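Local coordinates for protein collagen alpha1(xviii) chain (Mus musculus, PDB 1DY0) that inhibits angiogenesis as endostatin, the zinc-binding fragment of collagen XVIII, at residues V13-A18 against L78-L83. The protein carries 2 engineered substitutions. Sequence-based numbering, arbitrary orientation.
Sequences VLHLVA and LKDEVL. With ZN (zinc ion), chain B.
The extended run through His15, Leu16 and Val17 faces the segment 78-83 without any direct backbone hydrogen bond, Val17 and Leu78 coming nearest at 6.0 Å between their CA atoms. A single water bridges the gap instead, donating to Leu16 O at 3.0 Å and accepting from Leu78 N at 2.9 Å, while strand 75-76, which leads into the loop around Asp80, pairs directly with strand 14-18. The main link is a shared metal ion. Zinc lies 2.1 Å from His15 NE2 and 1.8 Å from Asp80 OD1, and the carboxylate oxygen reaches the ring at its edge, near the ring plane, with the two planar groups turned 63° apart. NE2 and OD1 are close because both bind the ion, not because they share a hydrogen. Only OD1 is at bonding distance; Asp80 OD2 stays 3.0 Å from the zinc. With CG beside its own backbone N (chi1 -55°), Asp80 brings its carboxylate in to the ion although its CB starts out alongside the strand. On the far side of the imidazole, ND1 is hydrogen-bonded to Glu179 OE1, a second-shell carboxylate that fixes the ring's rotation and may strengthen NE2 as a ligand. Beyond the metal the side chains that meet are apolar: Leu83 CD1 packs 3.9 Å from Leu16 CB and equally near its CD2, the two side chains crossing at about a right angle, and Val17 CG1 meets Leu78 CD1 more loosely. His7 and Asp9 complete the His2Asp2 zinc site, which here ties the N-terminal segment and the middle strand of the mixed sheet to a loop of endostatin's C-type lectin-like fold.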
loop_
_atom_site.group_PDB
_atom_site.type_symbol
_atom_site.label_atom_id
_atom_site.label_comp_id
_atom_site.label_asym_id
_atom_site.label_seq_id
_atom_site.Cartn_x
_atom_site.Cartn_y
_atom_site.Cartn_z
ATOM N N VAL A 13 5.721 13.543 -7.910
ATOM C CA VAL A 13 5.298 12.888 -6.664
ATOM C C VAL A 13 4.680 11.536 -7.004
ATOM O O VAL A 13 4.191 11.325 -8.122
ATOM C CB VAL A 13 4.210 13.682 -5.852
ATOM C CG1 VAL A 13 4.706 15.042 -5.439
ATOM C CG2 VAL A 13 2.922 13.799 -6.627
ATOM N N LEU A 14 4.710 10.629 -6.031
ATOM C CA LEU A 14 4.132 9.297 -6.166
ATOM C C LEU A 14 3.044 9.206 -5.100
ATOM O O LEU A 14 3.294 9.495 -3.937
ATOM C CB LEU A 14 5.201 8.217 -5.929
ATOM C CG LEU A 14 6.350 8.096 -6.936
ATOM C CD1 LEU A 14 7.276 6.988 -6.515
ATOM C CD2 LEU A 14 5.807 7.807 -8.321
ATOM N N HIS A 15 1.832 8.839 -5.493
ATOM C CA HIS A 15 0.732 8.742 -4.534
ATOM C C HIS A 15 0.590 7.376 -3.895
ATOM O O HIS A 15 0.681 6.351 -4.573
ATOM C CB HIS A 15 -0.610 9.118 -5.187
ATOM C CG HIS A 15 -0.684 10.539 -5.652
ATOM N ND1 HIS A 15 -0.175 10.956 -6.864
ATOM C CD2 HIS A 15 -1.199 11.650 -5.063
ATOM C CE1 HIS A 15 -0.369 12.256 -7.002
ATOM N NE2 HIS A 15 -0.983 12.698 -5.921
ATOM N N LEU A 16 0.387 7.371 -2.584
ATOM C CA LEU A 16 0.157 6.140 -1.834
ATOM C C LEU A 16 -1.279 6.292 -1.354
ATOM O O LEU A 16 -1.562 7.145 -0.510
ATOM C CB LEU A 16 1.107 6.043 -0.643
ATOM C CG LEU A 16 1.066 4.732 0.142
ATOM C CD1 LEU A 16 1.260 3.558 -0.800
ATOM C CD2 LEU A 16 2.158 4.755 1.202
ATOM N N VAL A 17 -2.185 5.486 -1.900
ATOM C CA VAL A 17 -3.596 5.602 -1.558
ATOM C C VAL A 17 -4.214 4.263 -1.163
ATOM O O VAL A 17 -3.873 3.225 -1.710
ATOM C CB VAL A 17 -4.388 6.238 -2.754
ATOM C CG1 VAL A 17 -5.791 6.644 -2.332
ATOM C CG2 VAL A 17 -3.643 7.450 -3.301
ATOM N N ALA A 18 -5.149 4.305 -0.224
ATOM C CA ALA A 18 -5.812 3.104 0.263
ATOM C C ALA A 18 -7.097 2.719 -0.488
ATOM O O ALA A 18 -7.880 3.589 -0.915
ATOM C CB ALA A 18 -6.114 3.252 1.769
ATOM N N LEU A 78 -3.412 11.105 -0.880
ATOM C CA LEU A 78 -4.392 11.588 -1.833
ATOM C C LEU A 78 -4.399 13.104 -1.926
ATOM O O LEU A 78 -4.538 13.670 -3.016
ATOM C CB LEU A 78 -5.785 11.116 -1.440
ATOM C CG LEU A 78 -6.827 11.408 -2.514
ATOM C CD1 LEU A 78 -6.537 10.546 -3.739
ATOM C CD2 LEU A 78 -8.225 11.171 -1.970
ATOM N N LYS A 79 -4.237 13.752 -0.778
ATOM C CA LYS A 79 -4.263 15.204 -0.697
ATOM C C LYS A 79 -2.905 15.876 -0.861
ATOM O O LYS A 79 -2.726 17.032 -0.468
ATOM C CB LYS A 79 -4.932 15.634 0.612
ATOM C CG LYS A 79 -6.383 15.171 0.729
ATOM C CD LYS A 79 -7.025 15.666 2.005
ATOM N N ASP A 80 -1.970 15.147 -1.467
ATOM C CA ASP A 80 -0.613 15.617 -1.744
ATOM C C ASP A 80 0.229 16.020 -0.545
ATOM O O ASP A 80 1.196 16.761 -0.685
ATOM C CB ASP A 80 -0.624 16.723 -2.810
ATOM C CG ASP A 80 -1.320 16.291 -4.086
ATOM O OD1 ASP A 80 -0.987 15.208 -4.607
ATOM O OD2 ASP A 80 -2.231 17.007 -4.552
ATOM N N GLU A 81 -0.106 15.499 0.629
ATOM C CA GLU A 81 0.663 15.778 1.835
ATOM C C GLU A 81 1.783 14.734 1.854
ATOM O O GLU A 81 1.530 13.545 1.652
ATOM C CB GLU A 81 -0.227 15.649 3.080
ATOM C CG GLU A 81 -1.476 16.533 3.048
ATOM C CD GLU A 81 -2.421 16.277 4.208
ATOM O OE1 GLU A 81 -2.193 15.335 4.989
ATOM O OE2 GLU A 81 -3.418 17.015 4.347
ATOM N N VAL A 82 3.017 15.183 2.074
ATOM C CA VAL A 82 4.194 14.309 2.083
ATOM C C VAL A 82 4.234 13.286 3.215
ATOM O O VAL A 82 4.167 13.649 4.392
ATOM C CB VAL A 82 5.507 15.148 2.067
ATOM C CG1 VAL A 82 6.716 14.285 2.365
ATOM C CG2 VAL A 82 5.680 15.802 0.702
ATOM N N LEU A 83 4.337 12.012 2.837
ATOM C CA LEU A 83 4.396 10.890 3.776
ATOM C C LEU A 83 5.836 10.424 3.964
ATOM O O LEU A 83 6.218 9.953 5.035
ATOM C CB LEU A 83 3.593 9.701 3.240
ATOM C CG LEU A 83 2.082 9.763 3.045
ATOM C CD1 LEU A 83 1.643 8.477 2.374
ATOM C CD2 LEU A 83 1.371 9.931 4.380
HETATM ZN ZN ZN B . -1.463 14.715 -6.276
HETATM O O HOH W 1 -4.002 8.597 0.457
#